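Local coordinates for hypothetical protein, IPT/TIG domain protein (Bacteroides ovatus, PDB 4HW6) that is of unknown function but, with an IPT/TIG domain joined to a six-bladed beta-propeller, probably binds carbohydrate as an auxiliary nutrient-binding protein, at residues Asn140-Asp154 with Trp157-Val170. Residues are numbered along the deposited sequence; the frame is centred on the assembly and turned at random.
Sequences NIWRMMFDPNSNYDD and WVGQRDAFRHVDFV
W142 and Q160 stack beside a classic beta bulge in one antiparallel blade of the six-bladed beta-propeller, where strand 143-146 pairs with 154-158 and the latter turns back into 164-168. The Q160 amide lies almost parallel to the indole, the planes 10° apart, with NE2 over the ring and CG above its five-membered part. R143 NH1 covers the opposite indole face, so the ring is sandwiched between an amide and a guanidinium; V158 CG2 meets its edge in plane. With CG anti to the backbone N (chi1 177°), the W142 ring is carried to the Q160 side chain. The bulge sets W142 and R143 both against V158: W142 N donates to V158 O (3.0 Å) and V158 N to R143 O (3.0 Å). N140 ND2 reaches a lone pair of Q160 OE1 at 2.8 Å, the two amides turned 73° apart, which fixes the rotation of the stacked amide.

On the M144 side of the sheet, I141 CG2 sits over the five-membered ring of W157, 3.6 Å from its centroid, while R165 CB packs against the other face. A water in the indole plane accepts from W157 NE1 and donates to A163 O.

At the hairpin end, F146 CE1 touches F169 CE1 (4.0 Å), the side chains crossing at about a right angle, and F169 N donates to D153 O. The D153 carboxylate makes salt bridges to K412 and R413. H166 NE2 donates in its ring plane to D154 OD1, 2.7 Å away on the anti side of the carboxylate.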
ATOM      1  N   ASN A 140      -6.825 -13.745   9.498  1.00 17.86           N
ATOM      2  CA  ASN A 140      -5.529 -13.942   8.851  1.00 17.34           C
ATOM      3  C   ASN A 140      -5.446 -13.188   7.546  1.00 19.24           C
ATOM      4  O   ASN A 140      -6.009 -13.622   6.525  1.00 20.06           O
ATOM      5  CB  ASN A 140      -5.306 -15.438   8.610  1.00 18.51           C
ATOM      6  CG  ASN A 140      -3.895 -15.770   8.161  1.00 18.78           C
ATOM      7  OD1 ASN A 140      -3.054 -14.892   8.017  1.00 21.63           O
ATOM      8  ND2 ASN A 140      -3.631 -17.060   7.967  1.00 18.60           N
ATOM      9  N   ILE A 141      -4.727 -12.075   7.561  1.00 15.65           N
ATOM     10  CA  ILE A 141      -4.604 -11.242   6.370  1.00 15.38           C
ATOM     11  C   ILE A 141      -3.268 -11.606   5.680  1.00 14.97           C
ATOM     12  O   ILE A 141      -2.250 -10.941   5.853  1.00 16.00           O
ATOM     13  CB  ILE A 141      -4.688  -9.737   6.722  1.00 15.20           C
ATOM     14  CG1 ILE A 141      -5.858  -9.431   7.672  1.00 19.14           C
ATOM     15  CG2 ILE A 141      -4.865  -8.924   5.440  1.00 14.59           C
ATOM     16  CD1 ILE A 141      -5.720  -8.079   8.375  1.00 16.94           C
ATOM     17  N   TRP A 142      -3.283 -12.678   4.901  1.00 15.65           N
ATOM     18  CA  TRP A 142      -2.062 -13.384   4.561  1.00 14.86           C
ATOM     19  C   TRP A 142      -1.365 -12.802   3.325  1.00 14.16           C
ATOM     20  O   TRP A 142      -0.166 -12.534   3.353  1.00 13.47           O
ATOM     21  CB  TRP A 142      -2.373 -14.887   4.394  1.00 16.12           C
ATOM     22  CG  TRP A 142      -1.192 -15.701   3.982  1.00 15.86           C
ATOM     23  CD1 TRP A 142      -1.036 -16.348   2.797  1.00 17.68           C
ATOM     24  CD2 TRP A 142      -0.009 -15.943   4.736  1.00 16.37           C
ATOM     25  NE1 TRP A 142       0.184 -16.971   2.758  1.00 19.40           N
ATOM     26  CE2 TRP A 142       0.843 -16.736   3.933  1.00 17.65           C
ATOM     27  CE3 TRP A 142       0.417 -15.578   6.013  1.00 18.05           C
ATOM     28  CZ2 TRP A 142       2.086 -17.171   4.371  1.00 21.16           C
ATOM     29  CZ3 TRP A 142       1.662 -16.012   6.448  1.00 21.69           C
ATOM     30  CH2 TRP A 142       2.486 -16.783   5.621  1.00 19.57           C
ATOM     31  N   ARG A 143      -2.097 -12.661   2.225  1.00 14.40           N
ATOM     32  CA  ARG A 143      -1.584 -12.028   1.006  1.00 13.69           C
ATOM     33  C   ARG A 143      -2.707 -11.226   0.358  1.00 14.32           C
ATOM     34  O   ARG A 143      -3.812 -11.754   0.161  1.00 13.59           O
ATOM     35  CB  ARG A 143      -1.106 -13.056  -0.024  1.00 14.69           C
ATOM     36  CG  ARG A 143       0.027 -13.961   0.418  1.00 15.53           C
ATOM     37  CD  ARG A 143       1.345 -13.214   0.520  1.00 16.07           C
ATOM     38  NE  ARG A 143       2.443 -14.112   0.920  1.00 18.82           N
ATOM     39  CZ  ARG A 143       2.947 -14.252   2.148  1.00 17.20           C
ATOM     40  NH1 ARG A 143       2.459 -13.593   3.183  1.00 17.30           N
ATOM     41  NH2 ARG A 143       3.973 -15.076   2.343  1.00 17.89           N
HETATM   42  N   MSE A 144      -2.415  -9.969   0.009  1.00 13.95           N
HETATM   43  CA  MSE A 144      -3.376  -9.049  -0.606  1.00 14.34           C
HETATM   44  C   MSE A 144      -3.115  -8.823  -2.079  1.00 17.09           C
HETATM   45  O   MSE A 144      -1.963  -8.879  -2.542  1.00 16.74           O
HETATM   46  CB  MSE A 144      -3.250  -7.641   0.008  1.00 17.65           C
HETATM   47  CG  MSE A 144      -3.693  -7.500   1.365  1.00 18.29           C
HETATM   48 SE   MSE A 144      -3.202  -5.677   1.947  0.75 15.80          SE
HETATM   49  CE  MSE A 144      -4.230  -5.808   3.575  1.00 17.49           C
HETATM   50  N   MSE A 145      -4.188  -8.515  -2.807  1.00 14.98           N
HETATM   51  CA  MSE A 145      -4.061  -8.119  -4.212  1.00 20.18           C
HETATM   52  C   MSE A 145      -5.283  -7.315  -4.668  1.00 16.94           C
HETATM   53  O   MSE A 145      -6.430  -7.724  -4.470  1.00 15.41           O
HETATM   54  CB  MSE A 145      -3.923  -9.399  -5.030  1.00 21.46           C
HETATM   55  CG  MSE A 145      -3.878  -9.260  -6.489  1.00 27.14           C
HETATM   56 SE   MSE A 145      -2.134  -8.807  -7.160  0.75 32.89          SE
HETATM   57  CE  MSE A 145      -0.964  -9.351  -5.725  1.00 24.55           C
ATOM     58  N   PHE A 146      -5.041  -6.160  -5.293  1.00 17.24           N
ATOM     59  CA  PHE A 146      -6.101  -5.449  -5.981  1.00 16.14           C
ATOM     60  C   PHE A 146      -6.441  -6.181  -7.291  1.00 16.54           C
ATOM     61  O   PHE A 146      -5.547  -6.687  -7.985  1.00 17.12           O
ATOM     62  CB  PHE A 146      -5.675  -3.997  -6.313  1.00 18.36           C
ATOM     63  CG  PHE A 146      -5.901  -3.013  -5.198  1.00 16.78           C
ATOM     64  CD1 PHE A 146      -7.169  -2.537  -4.943  1.00 19.02           C
ATOM     65  CD2 PHE A 146      -4.842  -2.506  -4.459  1.00 19.00           C
ATOM     66  CE1 PHE A 146      -7.400  -1.618  -3.934  1.00 19.89           C
ATOM     67  CE2 PHE A 146      -5.071  -1.574  -3.454  1.00 18.97           C
ATOM     68  CZ  PHE A 146      -6.345  -1.140  -3.195  1.00 19.21           C
ATOM     69  N   ASP A 147      -7.721  -6.205  -7.639  1.00 17.05           N
ATOM     70  CA  ASP A 147      -8.156  -6.595  -8.980  1.00 17.68           C
ATOM     71  C   ASP A 147      -7.656  -5.519  -9.945  1.00 19.19           C
ATOM     72  O   ASP A 147      -8.051  -4.362  -9.823  1.00 18.45           O
ATOM     73  CB  ASP A 147      -9.674  -6.746  -9.008  1.00 19.21           C
ATOM     74  CG  ASP A 147     -10.239  -7.027 -10.399  1.00 21.92           C
ATOM     75  OD1 ASP A 147      -9.515  -6.953 -11.419  1.00 23.83           O
ATOM     76  OD2 ASP A 147     -11.443  -7.328 -10.446  1.00 24.50           O
ATOM     77  N   PRO A 148      -6.781  -5.886 -10.896  1.00 20.50           N
ATOM     78  CA  PRO A 148      -6.199  -4.857 -11.788  1.00 22.23           C
ATOM     79  C   PRO A 148      -7.179  -4.165 -12.749  1.00 24.03           C
ATOM     80  O   PRO A 148      -6.839  -3.120 -13.327  1.00 23.02           O
ATOM     81  CB  PRO A 148      -5.136  -5.638 -12.571  1.00 23.95           C
ATOM     82  CG  PRO A 148      -5.672  -7.023 -12.606  1.00 23.08           C
ATOM     83  CD  PRO A 148      -6.306  -7.242 -11.250  1.00 22.37           C
ATOM     84  N   ASN A 149      -8.381  -4.720 -12.914  1.00 21.95           N
ATOM     85  CA  ASN A 149      -9.414  -4.103 -13.731  1.00 25.15           C
ATOM     86  C   ASN A 149     -10.497  -3.360 -12.947  1.00 24.30           C
ATOM     87  O   ASN A 149     -11.520  -3.000 -13.526  1.00 26.89           O
ATOM     88  CB  ASN A 149     -10.050  -5.166 -14.619  1.00 25.33           C
ATOM     89  CG  ASN A 149      -9.063  -5.740 -15.604  1.00 29.15           C
ATOM     90  OD1 ASN A 149      -8.709  -6.919 -15.545  1.00 31.64           O
ATOM     91  ND2 ASN A 149      -8.568  -4.888 -16.488  1.00 27.16           N
ATOM     92  N   SER A 150     -10.248  -3.119 -11.655  1.00 21.42           N
ATOM     93  CA  SER A 150     -11.219  -2.538 -10.722  1.00 23.40           C
ATOM     94  C   SER A 150     -10.908  -1.074 -10.394  1.00 24.80           C
ATOM     95  O   SER A 150     -11.636  -0.465  -9.610  1.00 24.03           O
ATOM     96  CB  SER A 150     -11.254  -3.351  -9.389  1.00 22.12           C
ATOM     97  OG  SER A 150     -10.149  -3.082  -8.487  1.00 24.08           O
ATOM     98  N   ASN A 151      -9.817  -0.527 -10.949  1.00 25.01           N
ATOM     99  CA  ASN A 151      -9.382   0.851 -10.620  1.00 24.82           C
ATOM    100  C   ASN A 151      -9.318   1.112  -9.098  1.00 23.01           C
ATOM    101  O   ASN A 151      -9.820   2.124  -8.582  1.00 22.78           O
ATOM    102  CB  ASN A 151     -10.287   1.877 -11.295  1.00 26.96           C
ATOM    103  CG  ASN A 151      -9.749   3.295 -11.189  1.00 30.27           C
ATOM    104  OD1 ASN A 151      -8.544   3.522 -11.287  1.00 30.78           O
ATOM    105  ND2 ASN A 151     -10.638   4.246 -10.971  1.00 30.76           N
ATOM    106  N   TYR A 152      -8.701   0.171  -8.403  1.00 21.00           N
ATOM    107  CA  TYR A 152      -8.474   0.243  -6.958  1.00 21.10           C
ATOM    108  C   TYR A 152      -9.747   0.208  -6.138  1.00 21.68           C
ATOM    109  O   TYR A 152      -9.756   0.688  -5.004  1.00 23.28           O
ATOM    110  CB  TYR A 152      -7.562   1.438  -6.583  1.00 21.72           C
ATOM    111  CG  TYR A 152      -6.224   1.276  -7.239  1.00 20.87           C
ATOM    112  CD1 TYR A 152      -5.241   0.490  -6.664  1.00 20.96           C
ATOM    113  CD2 TYR A 152      -5.980   1.831  -8.482  1.00 23.92           C
ATOM    114  CE1 TYR A 152      -4.028   0.281  -7.294  1.00 21.87           C
ATOM    115  CE2 TYR A 152      -4.773   1.622  -9.130  1.00 26.05           C
ATOM    116  CZ  TYR A 152      -3.809   0.852  -8.525  1.00 24.38           C
ATOM    117  OH  TYR A 152      -2.605   0.652  -9.125  1.00 34.50           O
ATOM    118  N   ASP A 153     -10.803  -0.389  -6.690  1.00 20.14           N
ATOM    119  CA  ASP A 153     -12.072  -0.510  -5.964  1.00 20.92           C
ATOM    120  C   ASP A 153     -12.334  -1.898  -5.360  1.00 21.32           C
ATOM    121  O   ASP A 153     -13.260  -2.049  -4.576  1.00 20.52           O
ATOM    122  CB  ASP A 153     -13.247  -0.090  -6.827  1.00 22.00           C
ATOM    123  CG  ASP A 153     -13.332   1.428  -7.016  1.00 24.05           C
ATOM    124  OD1 ASP A 153     -12.765   2.202  -6.206  1.00 24.78           O
ATOM    125  OD2 ASP A 153     -13.971   1.842  -7.989  1.00 26.03           O
ATOM    126  N   ASP A 154     -11.528  -2.886  -5.723  1.00 20.60           N
ATOM    127  CA  ASP A 154     -11.673  -4.224  -5.170  1.00 20.52           C
ATOM    128  C   ASP A 154     -10.334  -4.790  -4.761  1.00 17.92           C
ATOM    129  O   ASP A 154      -9.454  -5.051  -5.600  1.00 18.99           O
ATOM    130  CB  ASP A 154     -12.395  -5.148  -6.144  1.00 21.17           C
ATOM    131  CG  ASP A 154     -13.771  -4.646  -6.495  1.00 26.59           C
ATOM    132  OD1 ASP A 154     -14.724  -4.798  -5.690  1.00 23.95           O
ATOM    133  OD2 ASP A 154     -13.887  -4.027  -7.569  1.00 29.88           O
ATOM    134  N   TRP A 157      -7.964 -10.573  -0.200  1.00 13.73           N
ATOM    135  CA  TRP A 157      -6.888 -11.283   0.461  1.00 13.69           C
ATOM    136  C   TRP A 157      -7.220 -12.704   0.776  1.00 13.87           C
ATOM    137  O   TRP A 157      -8.367 -13.011   1.065  1.00 14.40           O
ATOM    138  CB  TRP A 157      -6.338 -10.562   1.698  1.00 15.12           C
ATOM    139  CG  TRP A 157      -7.183 -10.508   2.933  1.00 15.78           C
ATOM    140  CD1 TRP A 157      -7.381 -11.498   3.849  1.00 15.98           C
ATOM    141  CD2 TRP A 157      -7.859  -9.360   3.435  1.00 15.41           C
ATOM    142  NE1 TRP A 157      -8.157 -11.037   4.891  1.00 16.05           N
ATOM    143  CE2 TRP A 157      -8.467  -9.730   4.663  1.00 16.59           C
ATOM    144  CE3 TRP A 157      -8.025  -8.068   2.971  1.00 17.59           C
ATOM    145  CZ2 TRP A 157      -9.208  -8.849   5.416  1.00 17.67           C
ATOM    146  CZ3 TRP A 157      -8.787  -7.175   3.747  1.00 17.98           C
ATOM    147  CH2 TRP A 157      -9.365  -7.587   4.944  1.00 18.08           C
ATOM    148  N   VAL A 158      -6.211 -13.561   0.629  1.00 13.14           N
ATOM    149  CA  VAL A 158      -6.296 -14.942   1.099  1.00 14.94           C
ATOM    150  C   VAL A 158      -5.985 -14.968   2.579  1.00 15.31           C
ATOM    151  O   VAL A 158      -5.246 -14.105   3.091  1.00 14.27           O
ATOM    152  CB  VAL A 158      -5.330 -15.884   0.370  1.00 16.41           C
ATOM    153  CG1 VAL A 158      -5.781 -16.108  -1.076  1.00 19.06           C
ATOM    154  CG2 VAL A 158      -3.896 -15.349   0.396  1.00 17.78           C
ATOM    155  N   GLY A 159      -6.496 -15.996   3.242  1.00 15.00           N
ATOM    156  CA  GLY A 159      -6.348 -16.178   4.670  1.00 15.18           C
ATOM    157  C   GLY A 159      -5.807 -17.523   5.110  1.00 16.50           C
ATOM    158  O   GLY A 159      -6.023 -17.908   6.244  1.00 15.32           O
ATOM    159  N   GLN A 160      -5.082 -18.223   4.224  1.00 16.37           N
ATOM    160  CA  GLN A 160      -4.630 -19.596   4.480  1.00 15.93           C
ATOM    161  C   GLN A 160      -5.829 -20.481   4.825  1.00 16.23           C
ATOM    162  O   GLN A 160      -6.716 -20.663   3.976  1.00 16.19           O
ATOM    163  CB  GLN A 160      -3.524 -19.633   5.531  1.00 17.29           C
ATOM    164  CG  GLN A 160      -2.244 -18.964   5.047  1.00 18.41           C
ATOM    165  CD  GLN A 160      -1.143 -18.978   6.090  1.00 19.23           C
ATOM    166  OE1 GLN A 160      -1.326 -18.543   7.241  1.00 19.33           O
ATOM    167  NE2 GLN A 160       0.018 -19.462   5.687  1.00 20.72           N
ATOM    168  N   ARG A 161      -5.916 -20.987   6.059  1.00 15.06           N
ATOM    169  CA  ARG A 161      -7.052 -21.796   6.455  1.00 16.76           C
ATOM    170  C   ARG A 161      -8.261 -20.969   6.871  1.00 15.79           C
ATOM    171  O   ARG A 161      -9.332 -21.513   7.062  1.00 16.48           O
ATOM    172  CB  ARG A 161      -6.701 -22.704   7.622  1.00 16.95           C
ATOM    173  CG  ARG A 161      -5.529 -23.613   7.350  1.00 18.09           C
ATOM    174  CD  ARG A 161      -5.277 -24.485   8.560  1.00 20.70           C
ATOM    175  NE  ARG A 161      -4.015 -25.189   8.412  1.00 21.98           N
ATOM    176  CZ  ARG A 161      -3.721 -26.348   9.010  1.00 21.72           C
ATOM    177  NH1 ARG A 161      -4.582 -26.963   9.811  1.00 20.87           N
ATOM    178  NH2 ARG A 161      -2.524 -26.890   8.808  1.00 23.44           N
ATOM    179  N   ASP A 162      -8.050 -19.668   7.074  1.00 15.73           N
ATOM    180  CA  ASP A 162      -9.117 -18.758   7.491  1.00 17.25           C
ATOM    181  C   ASP A 162      -9.795 -18.112   6.273  1.00 16.86           C
ATOM    182  O   ASP A 162      -9.572 -18.537   5.127  1.00 16.92           O
ATOM    183  CB  ASP A 162      -8.561 -17.728   8.486  1.00 17.52           C
ATOM    184  CG  ASP A 162      -7.827 -18.405   9.681  1.00 21.00           C
ATOM    185  OD1 ASP A 162      -8.407 -19.291  10.301  1.00 24.96           O
ATOM    186  OD2 ASP A 162      -6.667 -18.040   9.970  1.00 28.18           O
ATOM    187  N   ALA A 163     -10.679 -17.148   6.516  1.00 15.43           N
ATOM    188  CA  ALA A 163     -11.501 -16.611   5.439  1.00 15.95           C
ATOM    189  C   ALA A 163     -10.703 -15.805   4.427  1.00 16.47           C
ATOM    190  O   ALA A 163      -9.777 -15.061   4.770  1.00 16.92           O
ATOM    191  CB  ALA A 163     -12.636 -15.745   5.981  1.00 14.40           C
ATOM    192  N   PHE A 164     -11.144 -15.962   3.187  1.00 15.74           N
ATOM    193  CA  PHE A 164     -10.779 -15.146   2.038  1.00 15.36           C
ATOM    194  C   PHE A 164     -11.700 -13.920   2.051  1.00 15.43           C
ATOM    195  O   PHE A 164     -12.925 -14.062   2.140  1.00 15.67           O
ATOM    196  CB  PHE A 164     -11.056 -15.993   0.809  1.00 15.77           C
ATOM    197  CG  PHE A 164     -10.446 -15.481  -0.459  1.00 18.41           C
ATOM    198  CD1 PHE A 164     -10.848 -14.285  -1.019  1.00 19.86           C
ATOM    199  CD2 PHE A 164      -9.509 -16.240  -1.117  1.00 19.02           C
ATOM    200  CE1 PHE A 164     -10.295 -13.850  -2.211  1.00 20.39           C
ATOM    201  CE2 PHE A 164      -8.952 -15.809  -2.309  1.00 21.08           C
ATOM    202  CZ  PHE A 164      -9.348 -14.615  -2.850  1.00 20.31           C
ATOM    203  N   ARG A 165     -11.131 -12.731   2.006  1.00 14.20           N
ATOM    204  CA  ARG A 165     -11.958 -11.518   2.132  1.00 15.20           C
ATOM    205  C   ARG A 165     -11.892 -10.631   0.895  1.00 15.61           C
ATOM    206  O   ARG A 165     -10.917 -10.672   0.125  1.00 15.38           O
ATOM    207  CB  ARG A 165     -11.545 -10.695   3.365  1.00 15.65           C
ATOM    208  CG  ARG A 165     -11.523 -11.471   4.684  1.00 16.31           C
ATOM    209  CD  ARG A 165     -12.868 -12.051   5.059  1.00 16.74           C
ATOM    210  NE  ARG A 165     -13.907 -11.036   5.252  1.00 15.69           N
ATOM    211  CZ  ARG A 165     -14.430 -10.675   6.433  1.00 15.95           C
ATOM    212  NH1 ARG A 165     -14.009 -11.212   7.577  1.00 15.69           N
ATOM    213  NH2 ARG A 165     -15.369  -9.739   6.473  1.00 16.45           N
ATOM    214  N   HIS A 166     -12.939  -9.837   0.736  1.00 15.50           N
ATOM    215  CA  HIS A 166     -13.077  -8.906  -0.403  1.00 16.43           C
ATOM    216  C   HIS A 166     -13.506  -7.543   0.123  1.00 16.30           C
ATOM    217  O   HIS A 166     -14.622  -7.392   0.622  1.00 17.73           O
ATOM    218  CB  HIS A 166     -14.105  -9.445  -1.365  1.00 17.77           C
ATOM    219  CG  HIS A 166     -14.525  -8.480  -2.428  1.00 19.39           C
ATOM    220  ND1 HIS A 166     -15.774  -8.526  -3.008  1.00 21.96           N
ATOM    221  CD2 HIS A 166     -13.875  -7.446  -3.015  1.00 20.13           C
ATOM    222  CE1 HIS A 166     -15.875  -7.562  -3.912  1.00 23.65           C
ATOM    223  NE2 HIS A 166     -14.740  -6.885  -3.933  1.00 21.28           N
ATOM    224  N   VAL A 167     -12.616  -6.573  -0.016  1.00 16.47           N
ATOM    225  CA  VAL A 167     -12.891  -5.207   0.339  1.00 16.34           C
ATOM    226  C   VAL A 167     -13.436  -4.513  -0.913  1.00 17.52           C
ATOM    227  O   VAL A 167     -12.723  -4.366  -1.907  1.00 17.89           O
ATOM    228  CB  VAL A 167     -11.639  -4.480   0.858  1.00 16.76           C
ATOM    229  CG1 VAL A 167     -11.968  -3.043   1.187  1.00 17.23           C
ATOM    230  CG2 VAL A 167     -11.041  -5.185   2.087  1.00 16.73           C
ATOM    231  N   ASP A 168     -14.695  -4.099  -0.841  1.00 18.03           N
ATOM    232  CA  ASP A 168     -15.435  -3.450  -1.932  1.00 20.10           C
ATOM    233  C   ASP A 168     -15.572  -1.971  -1.598  1.00 20.20           C
ATOM    234  O   ASP A 168     -16.403  -1.579  -0.777  1.00 20.62           O
ATOM    235  CB  ASP A 168     -16.799  -4.129  -2.046  1.00 23.22           C
ATOM    236  CG  ASP A 168     -17.713  -3.523  -3.101  1.00 27.27           C
ATOM    237  OD1 ASP A 168     -17.461  -2.421  -3.634  1.00 27.52           O
ATOM    238  OD2 ASP A 168     -18.745  -4.162  -3.357  1.00 31.59           O
ATOM    239  N   PHE A 169     -14.772  -1.131  -2.244  1.00 20.73           N
ATOM    240  CA  PHE A 169     -14.748   0.297  -1.903  1.00 21.09           C
ATOM    241  C   PHE A 169     -16.003   1.044  -2.352  1.00 23.55           C
ATOM    242  O   PHE A 169     -16.420   2.009  -1.705  1.00 24.78           O
ATOM    243  CB  PHE A 169     -13.489   0.964  -2.474  1.00 21.31           C
ATOM    244  CG  PHE A 169     -12.223   0.629  -1.735  1.00 20.76           C
ATOM    245  CD1 PHE A 169     -11.528  -0.542  -2.005  1.00 20.45           C
ATOM    246  CD2 PHE A 169     -11.712   1.482  -0.768  1.00 21.76           C
ATOM    247  CE1 PHE A 169     -10.357  -0.866  -1.341  1.00 21.54           C
ATOM    248  CE2 PHE A 169     -10.526   1.172  -0.115  1.00 20.96           C
ATOM    249  CZ  PHE A 169      -9.846  -0.006  -0.385  1.00 20.40           C
ATOM    250  N   VAL A 170     -16.606   0.613  -3.466  1.00 23.21           N
ATOM    251  CA  VAL A 170     -17.780   1.300  -4.010  1.00 25.02           C
ATOM    252  C   VAL A 170     -18.939   1.141  -3.021  1.00 26.12           C
ATOM    253  O   VAL A 170     -19.632   2.103  -2.708  1.00 27.06           O
ATOM    254  CB  VAL A 170     -18.171   0.750  -5.402  1.00 25.30           C
ATOM    255  CG1 VAL A 170     -19.564   1.218  -5.840  1.00 27.02           C
ATOM    256  CG2 VAL A 170     -17.118   1.151  -6.431  1.00 25.81           C
TER
HETATM  257  O   HOH W   1      -9.017 -13.090   7.086  1.00 24.54           O
HETATM  258  O   HOH W   2     -15.923  -1.963  -5.464  1.00 33.51           O